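Local structure of CPI (Ascaris lumbricoides, 4IT7) at residues A54-S68 and V82-E96. The protein probably inhibits papain-like cysteine proteases, as a roundworm member of the cystatin family. Numbering follows the deposited sequence.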
ATOM      1  N   ALA A  54      -6.055  10.095  17.565  1.00 58.15           N
ATOM      2  CA  ALA A  54      -6.637   8.938  18.251  1.00 52.91           C
ATOM      3  C   ALA A  54      -5.987   7.654  17.798  1.00 50.18           C
ATOM      4  O   ALA A  54      -6.463   7.013  16.868  1.00 60.91           O
ATOM      5  CB  ALA A  54      -8.119   8.867  17.998  1.00 53.89           C
ATOM      6  N   GLY A  55      -4.919   7.244  18.465  1.00 44.34           N
ATOM      7  CA  GLY A  55      -4.042   6.208  17.908  1.00 37.47           C
ATOM      8  C   GLY A  55      -3.299   6.832  16.713  1.00 39.04           C
ATOM      9  O   GLY A  55      -3.422   8.022  16.487  1.00 39.81           O
ATOM     10  N   THR A  56      -2.501   6.061  15.979  1.00 39.90           N
ATOM     11  CA  THR A  56      -1.764   6.600  14.827  1.00 38.97           C
ATOM     12  C   THR A  56      -2.518   6.330  13.536  1.00 46.41           C
ATOM     13  O   THR A  56      -2.904   5.174  13.252  1.00 39.73           O
ATOM     14  CB  THR A  56      -0.391   5.942  14.694  1.00 41.72           C
ATOM     15  OG1 THR A  56       0.289   6.003  15.961  1.00 47.69           O
ATOM     16  CG2 THR A  56       0.426   6.652  13.627  1.00 41.00           C
ATOM     17  N   ASN A  57      -2.745   7.397  12.770  1.00 43.74           N
ATOM     18  CA  ASN A  57      -3.236   7.286  11.420  1.00 41.13           C
ATOM     19  C   ASN A  57      -2.198   7.684  10.381  1.00 43.62           C
ATOM     20  O   ASN A  57      -1.792   8.851  10.287  1.00 46.17           O
ATOM     21  CB  ASN A  57      -4.529   8.087  11.216  1.00 37.11           C
ATOM     22  CG  ASN A  57      -5.250   7.679   9.940  1.00 43.37           C
ATOM     23  OD1 ASN A  57      -5.168   6.523   9.472  1.00 44.71           O
ATOM     24  ND2 ASN A  57      -5.950   8.609   9.367  1.00 47.71           N
ATOM     25  N   THR A  58      -1.774   6.699   9.599  1.00 42.71           N
ATOM     26  CA  THR A  58      -0.809   6.890   8.533  1.00 42.18           C
ATOM     27  C   THR A  58      -1.458   6.835   7.143  1.00 42.31           C
ATOM     28  O   THR A  58      -2.106   5.838   6.811  1.00 48.21           O
ATOM     29  CB  THR A  58       0.262   5.796   8.579  1.00 44.23           C
ATOM     30  OG1 THR A  58       0.878   5.770   9.874  1.00 43.23           O
ATOM     31  CG2 THR A  58       1.302   6.034   7.476  1.00 34.67           C
ATOM     32  N   VAL A  59      -1.275   7.874   6.334  1.00 39.58           N
ATOM     33  CA  VAL A  59      -1.838   7.892   4.981  1.00 38.74           C
ATOM     34  C   VAL A  59      -0.668   7.810   4.020  1.00 42.65           C
ATOM     35  O   VAL A  59       0.304   8.593   4.112  1.00 41.98           O
ATOM     36  CB  VAL A  59      -2.751   9.103   4.671  1.00 40.18           C
ATOM     37  CG1 VAL A  59      -3.158   9.090   3.182  1.00 42.97           C
ATOM     38  CG2 VAL A  59      -3.996   9.098   5.543  1.00 41.66           C
ATOM     39  N   LEU A  60      -0.743   6.810   3.151  1.00 39.40           N
ATOM     40  CA  LEU A  60       0.290   6.547   2.173  1.00 40.58           C
ATOM     41  C   LEU A  60      -0.281   6.704   0.788  1.00 39.18           C
ATOM     42  O   LEU A  60      -1.459   6.407   0.559  1.00 39.41           O
ATOM     43  CB  LEU A  60       0.877   5.113   2.315  1.00 36.05           C
ATOM     44  CG  LEU A  60       1.306   4.574   3.677  1.00 35.72           C
ATOM     45  CD1 LEU A  60       1.641   3.100   3.569  1.00 31.56           C
ATOM     46  CD2 LEU A  60       2.497   5.356   4.219  1.00 35.20           C
ATOM     47  N   GLU A  61       0.567   7.192  -0.120  1.00 38.40           N
ATOM     48  CA  GLU A  61       0.267   7.143  -1.529  1.00 37.49           C
ATOM     49  C   GLU A  61       1.289   6.228  -2.114  1.00 37.01           C
ATOM     50  O   GLU A  61       2.477   6.469  -1.987  1.00 35.03           O
ATOM     51  CB  GLU A  61       0.440   8.488  -2.180  1.00 41.39           C
ATOM     52  CG  GLU A  61      -0.731   9.439  -2.071  1.00 48.09           C
ATOM     53  CD  GLU A  61      -0.362  10.772  -2.727  1.00 56.04           C
ATOM     54  OE1 GLU A  61       0.610  11.412  -2.279  1.00 54.82           O
ATOM     55  OE2 GLU A  61      -1.004  11.165  -3.715  1.00 56.37           O
ATOM     56  N   LEU A  62       0.799   5.182  -2.777  1.00 35.67           N
ATOM     57  CA  LEU A  62       1.628   4.170  -3.373  1.00 34.81           C
ATOM     58  C   LEU A  62       1.463   4.245  -4.869  1.00 36.40           C
ATOM     59  O   LEU A  62       0.335   4.330  -5.385  1.00 37.23           O
ATOM     60  CB  LEU A  62       1.196   2.766  -2.871  1.00 31.46           C
ATOM     61  CG  LEU A  62       1.218   2.577  -1.330  1.00 34.87           C
ATOM     62  CD1 LEU A  62       0.679   1.208  -0.921  1.00 29.00           C
ATOM     63  CD2 LEU A  62       2.615   2.734  -0.775  1.00 31.53           C
ATOM     64  N   LEU A  63       2.587   4.199  -5.570  1.00 34.75           N
ATOM     65  CA  LEU A  63       2.562   4.060  -7.013  1.00 35.26           C
ATOM     66  C   LEU A  63       2.744   2.574  -7.296  1.00 31.55           C
ATOM     67  O   LEU A  63       3.788   1.988  -6.915  1.00 34.68           O
ATOM     68  CB  LEU A  63       3.728   4.857  -7.644  1.00 33.13           C
ATOM     69  CG  LEU A  63       3.896   4.675  -9.150  1.00 36.26           C
ATOM     70  CD1 LEU A  63       2.627   5.113  -9.871  1.00 34.50           C
ATOM     71  CD2 LEU A  63       5.156   5.433  -9.636  1.00 32.77           C
ATOM     72  N   ILE A  64       1.763   1.953  -7.965  1.00 30.03           N
ATOM     73  CA  ILE A  64       1.810   0.507  -8.156  1.00 35.74           C
ATOM     74  C   ILE A  64       1.727   0.151  -9.640  1.00 40.68           C
ATOM     75  O   ILE A  64       1.114   0.899 -10.424  1.00 34.24           O
ATOM     76  CB  ILE A  64       0.717  -0.255  -7.316  1.00 35.75           C
ATOM     77  CG1 ILE A  64      -0.677  -0.074  -7.927  1.00 34.07           C
ATOM     78  CG2 ILE A  64       0.726   0.213  -5.830  1.00 33.44           C
ATOM     79  CD1 ILE A  64      -1.680  -1.116  -7.472  1.00 35.71           C
ATOM     80  N   ALA A  65       2.314  -1.000 -10.002  1.00 37.08           N
ATOM     81  CA  ALA A  65       2.271  -1.493 -11.387  1.00 41.34           C
ATOM     82  C   ALA A  65       1.844  -2.943 -11.465  1.00 41.56           C
ATOM     83  O   ALA A  65       2.162  -3.695 -10.566  1.00 38.09           O
ATOM     84  CB  ALA A  65       3.635  -1.317 -12.079  1.00 37.81           C
ATOM     85  N   PRO A  66       1.205  -3.363 -12.600  1.00 48.12           N
ATOM     86  CA  PRO A  66       0.886  -4.793 -12.758  1.00 46.79           C
ATOM     87  C   PRO A  66       2.138  -5.597 -12.922  1.00 41.62           C
ATOM     88  O   PRO A  66       3.155  -5.048 -13.321  1.00 46.71           O
ATOM     89  CB  PRO A  66       0.013  -4.837 -14.008  1.00 47.33           C
ATOM     90  CG  PRO A  66       0.382  -3.607 -14.775  1.00 52.06           C
ATOM     91  CD  PRO A  66       0.731  -2.564 -13.751  1.00 50.73           C
ATOM     92  N   THR A  67       2.081  -6.867 -12.555  1.00 42.71           N
ATOM     93  CA  THR A  67       3.194  -7.813 -12.774  1.00 40.85           C
ATOM     94  C   THR A  67       2.617  -8.892 -13.657  1.00 41.17           C
ATOM     95  O   THR A  67       1.439  -8.808 -14.041  1.00 40.79           O
ATOM     96  CB  THR A  67       3.707  -8.484 -11.464  1.00 43.14           C
ATOM     97  OG1 THR A  67       2.703  -9.370 -10.934  1.00 37.15           O
ATOM     98  CG2 THR A  67       4.125  -7.409 -10.390  1.00 40.07           C
ATOM     99  N   SER A  68       3.402  -9.928 -13.955  1.00 42.40           N
ATOM    100  CA  SER A  68       2.823 -11.070 -14.664  1.00 45.33           C
ATOM    101  C   SER A  68       2.499 -12.258 -13.740  1.00 47.15           C
ATOM    102  O   SER A  68       2.167 -13.354 -14.187  1.00 44.52           O
ATOM    103  CB  SER A  68       3.729 -11.487 -15.801  1.00 47.08           C
ATOM    104  OG  SER A  68       4.842 -12.145 -15.253  1.00 62.54           O
ATOM    105  N   VAL A  82       5.865  -4.644 -15.007  1.00 50.92           N
ATOM    106  CA  VAL A  82       5.972  -4.878 -16.427  1.00 52.62           C
ATOM    107  C   VAL A  82       5.713  -3.605 -17.232  1.00 62.23           C
ATOM    108  O   VAL A  82       4.909  -2.783 -16.850  1.00 61.73           O
ATOM    109  CB  VAL A  82       5.106  -6.072 -16.847  1.00 50.80           C
ATOM    110  CG1 VAL A  82       5.638  -7.337 -16.218  1.00 44.09           C
ATOM    111  CG2 VAL A  82       3.657  -5.878 -16.488  1.00 44.73           C
ATOM    112  N   SER A  83       6.440  -3.449 -18.327  1.00 66.65           N
ATOM    113  CA  SER A  83       6.382  -2.275 -19.210  1.00 65.86           C
ATOM    114  C   SER A  83       5.023  -1.625 -19.323  1.00 68.29           C
ATOM    115  O   SER A  83       4.875  -0.480 -19.017  1.00 69.65           O
ATOM    116  CB  SER A  83       6.876  -2.643 -20.594  1.00 69.56           C
ATOM    117  OG  SER A  83       7.343  -3.966 -20.635  1.00 67.81           O
ATOM    118  N   ASN A  84       4.023  -2.357 -19.753  1.00 73.39           N
ATOM    119  CA  ASN A  84       2.671  -1.847 -19.672  1.00 79.18           C
ATOM    120  C   ASN A  84       1.682  -2.818 -19.056  1.00 86.56           C
ATOM    121  O   ASN A  84       1.173  -3.723 -19.690  1.00 90.49           O
ATOM    122  CB  ASN A  84       2.158  -1.394 -21.023  1.00 85.32           C
ATOM    123  CG  ASN A  84       1.072  -0.338 -20.911  1.00 91.34           C
ATOM    124  OD1 ASN A  84      -0.013  -0.488 -21.459  1.00 86.17           O
ATOM    125  ND2 ASN A  84       1.387   0.756 -20.243  1.00 89.65           N
ATOM    126  N   GLY A  85       1.388  -2.561 -17.804  1.00 82.75           N
ATOM    127  CA  GLY A  85       2.090  -1.506 -17.124  1.00 70.20           C
ATOM    128  C   GLY A  85       1.344  -0.236 -16.870  1.00 67.21           C
ATOM    129  O   GLY A  85       1.967   0.723 -16.490  1.00 69.06           O
ATOM    130  N   THR A  86       0.035  -0.221 -17.056  1.00 59.33           N
ATOM    131  CA  THR A  86      -0.749   0.871 -16.547  1.00 60.64           C
ATOM    132  C   THR A  86      -0.650   0.954 -15.044  1.00 59.62           C
ATOM    133  O   THR A  86      -1.294   0.253 -14.332  1.00 57.03           O
ATOM    134  CB  THR A  86      -2.207   0.693 -16.829  1.00 62.82           C
ATOM    135  OG1 THR A  86      -2.354  -0.017 -18.054  1.00 82.93           O
ATOM    136  CG2 THR A  86      -2.858   2.044 -16.906  1.00 56.40           C
ATOM    137  N   LYS A  87       0.184   1.850 -14.591  1.00 56.14           N
ATOM    138  CA  LYS A  87       0.415   2.143 -13.200  1.00 55.58           C
ATOM    139  C   LYS A  87      -0.821   2.791 -12.523  1.00 53.74           C
ATOM    140  O   LYS A  87      -1.640   3.457 -13.173  1.00 49.79           O
ATOM    141  CB  LYS A  87       1.662   3.029 -13.089  1.00 56.39           C
ATOM    142  CG  LYS A  87       2.955   2.321 -13.478  1.00 59.72           C
ATOM    143  CD  LYS A  87       3.944   3.303 -14.111  1.00 63.38           C
ATOM    144  CE  LYS A  87       4.810   2.655 -15.193  1.00 58.37           C
ATOM    145  NZ  LYS A  87       3.964   2.057 -16.278  1.00 56.39           N
ATOM    146  N   GLN A  88      -0.973   2.550 -11.226  1.00 49.40           N
ATOM    147  CA  GLN A  88      -1.997   3.257 -10.465  1.00 46.90           C
ATOM    148  C   GLN A  88      -1.381   3.920  -9.268  1.00 43.44           C
ATOM    149  O   GLN A  88      -0.270   3.553  -8.852  1.00 39.23           O
ATOM    150  CB  GLN A  88      -3.052   2.295 -10.013  1.00 48.33           C
ATOM    151  CG  GLN A  88      -3.946   1.839 -11.137  1.00 49.19           C
ATOM    152  CD  GLN A  88      -4.929   0.832 -10.637  1.00 48.85           C
ATOM    153  OE1 GLN A  88      -4.618  -0.337 -10.565  1.00 49.21           O
ATOM    154  NE2 GLN A  88      -6.118   1.285 -10.262  1.00 46.72           N
ATOM    155  N   ILE A  89      -2.091   4.925  -8.755  1.00 48.17           N
ATOM    156  CA  ILE A  89      -1.801   5.554  -7.467  1.00 43.32           C
ATOM    157  C   ILE A  89      -2.960   5.268  -6.519  1.00 42.14           C
ATOM    158  O   ILE A  89      -4.146   5.563  -6.804  1.00 43.62           O
ATOM    159  CB  ILE A  89      -1.599   7.063  -7.550  1.00 45.14           C
ATOM    160  CG1 ILE A  89      -0.426   7.362  -8.479  1.00 46.07           C
ATOM    161  CG2 ILE A  89      -1.292   7.621  -6.151  1.00 46.85           C
ATOM    162  CD1 ILE A  89      -0.379   8.804  -8.928  1.00 47.70           C
ATOM    163  N   CYS A  90      -2.600   4.645  -5.412  1.00 40.93           N
ATOM    164  CA  CYS A  90      -3.570   4.236  -4.425  1.00 41.44           C
ATOM    165  C   CYS A  90      -3.227   5.014  -3.173  1.00 43.33           C
ATOM    166  O   CYS A  90      -2.044   5.073  -2.798  1.00 36.68           O
ATOM    167  CB  CYS A  90      -3.466   2.744  -4.210  1.00 38.60           C
ATOM    168  SG  CYS A  90      -3.727   1.721  -5.701  1.00 40.29           S
ATOM    169  N   THR A  91      -4.253   5.684  -2.627  1.00 39.02           N
ATOM    170  CA  THR A  91      -4.259   6.264  -1.304  1.00 43.66           C
ATOM    171  C   THR A  91      -4.775   5.198  -0.300  1.00 46.02           C
ATOM    172  O   THR A  91      -5.840   4.573  -0.476  1.00 42.64           O
ATOM    173  CB  THR A  91      -5.125   7.526  -1.309  1.00 42.74           C
ATOM    174  OG1 THR A  91      -4.609   8.407  -2.301  1.00 47.13           O
ATOM    175  CG2 THR A  91      -5.102   8.238   0.049  1.00 41.50           C
ATOM    176  N   VAL A  92      -3.956   4.957   0.711  1.00 41.91           N
ATOM    177  CA  VAL A  92      -4.176   3.935   1.717  1.00 42.13           C
ATOM    178  C   VAL A  92      -4.027   4.606   3.086  1.00 45.84           C
ATOM    179  O   VAL A  92      -3.081   5.396   3.286  1.00 45.77           O
ATOM    180  CB  VAL A  92      -3.127   2.806   1.645  1.00 44.89           C
ATOM    181  CG1 VAL A  92      -3.551   1.633   2.526  1.00 50.69           C
ATOM    182  CG2 VAL A  92      -2.929   2.321   0.218  1.00 48.67           C
ATOM    183  N   ALA A  93      -4.972   4.315   3.992  1.00 39.24           N
ATOM    184  CA  ALA A  93      -4.947   4.777   5.371  1.00 35.40           C
ATOM    185  C   ALA A  93      -4.791   3.570   6.290  1.00 39.11           C
ATOM    186  O   ALA A  93      -5.496   2.542   6.179  1.00 38.24           O
ATOM    187  CB  ALA A  93      -6.193   5.587   5.701  1.00 35.93           C
ATOM    188  N   ILE A  94      -3.784   3.652   7.147  1.00 38.56           N
ATOM    189  CA  ILE A  94      -3.609   2.650   8.136  1.00 39.69           C
ATOM    190  C   ILE A  94      -3.744   3.217   9.550  1.00 47.66           C
ATOM    191  O   ILE A  94      -3.109   4.227   9.909  1.00 44.92           O
ATOM    192  CB  ILE A  94      -2.379   1.770   7.928  1.00 37.32           C
ATOM    193  CG1 ILE A  94      -1.681   1.628   9.236  1.00 39.86           C
ATOM    194  CG2 ILE A  94      -1.500   2.212   6.747  1.00 42.89           C
ATOM    195  CD1 ILE A  94      -1.367   0.180   9.518  1.00 37.06           C
ATOM    196  N   TRP A  95      -4.621   2.569  10.322  1.00 43.00           N
ATOM    197  CA  TRP A  95      -5.049   3.046  11.620  1.00 42.91           C
ATOM    198  C   TRP A  95      -4.676   2.062  12.683  1.00 40.26           C
ATOM    199  O   TRP A  95      -5.101   0.896  12.641  1.00 34.66           O
ATOM    200  CB  TRP A  95      -6.552   3.295  11.609  1.00 46.83           C
ATOM    201  CG  TRP A  95      -7.019   4.029  12.822  1.00 49.93           C
ATOM    202  CD1 TRP A  95      -6.255   4.816  13.680  1.00 52.21           C
ATOM    203  CD2 TRP A  95      -8.380   4.095  13.347  1.00 53.70           C
ATOM    204  NE1 TRP A  95      -7.032   5.348  14.662  1.00 50.57           N
ATOM    205  CE2 TRP A  95      -8.318   4.938  14.533  1.00 53.63           C
ATOM    206  CE3 TRP A  95      -9.616   3.543  12.968  1.00 61.71           C
ATOM    207  CZ2 TRP A  95      -9.456   5.220  15.299  1.00 59.58           C
ATOM    208  CZ3 TRP A  95     -10.750   3.841  13.743  1.00 58.59           C
ATOM    209  CH2 TRP A  95     -10.672   4.661  14.874  1.00 57.46           C
ATOM    210  N   GLU A  96      -3.845   2.515  13.621  1.00 36.42           N
ATOM    211  CA  GLU A  96      -3.377   1.661  14.710  1.00 39.23           C
ATOM    212  C   GLU A  96      -3.772   2.107  16.107  1.00 34.98           C
ATOM    213  O   GLU A  96      -3.584   3.267  16.495  1.00 33.20           O
ATOM    214  CB  GLU A  96      -1.882   1.453  14.671  1.00 35.60           C
ATOM    215  CG  GLU A  96      -1.296   1.352  13.309  1.00 39.42           C
ATOM    216  CD  GLU A  96       0.175   1.661  13.347  1.00 37.37           C
ATOM    217  OE1 GLU A  96       0.902   0.863  13.921  1.00 39.20           O
ATOM    218  OE2 GLU A  96       0.603   2.708  12.823  1.00 43.94           O
TER
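In the cystatin fold, an antiparallel sheet wraps around one long helix, and strands 56-67 and 88-96 are adjacent members of that sheet, joined through nine successive bridges from Thr56–Glu96 to Ile64–Gln88. Five hydrogen-bonded pairs, each with two N-H...O=C bonds, alternate with four non-hydrogen-bonded ones; Leu60 N lies 2.7 Å from Val92 O. Leu60, Leu62, Val92 and Ile94 face the helix 17-33, resting on Ile19, Ala23, Ala26 and Leu22 respectively. Within this layer Leu62 CD1 reaches diagonally to Val92 CG2, 3.9 Å away. Farther along the same face Ile64 CG1 sits between its own backbone N and carbonyl carbon (chi1 74°), which carries CD1 to 3.9 Å from Cys90 SG, the sulfur that forms the disulfide with Cys110 of strand 102-112.

On the other face Val59 CG1 meets Thr91 CG2 at 3.8 Å, while the other Val59 methyl, CG2, faces Ala93 CB. Leu63 CD1 fits between Lys87 CB and Ile89 CG1. Beyond the regular ladder, the Pro66 ring lies against Gly85, with CG 3.4 Å from Gly85 N, and Pro66 O accepts a longer, more bent bond from Val82 N. At the far end the Trp95 indole, whose CG is anti to the backbone N (chi1 -169°), lies beside Ala54 and Gly55, the end of the cystatin QxVxG loop, which in relatives enters the protease active-site cleft and probably does so here. Phe102 meets this ring edge-to-face, and Trp95 NE1 donates in the indole plane to Ala54 O at 2.8 Å.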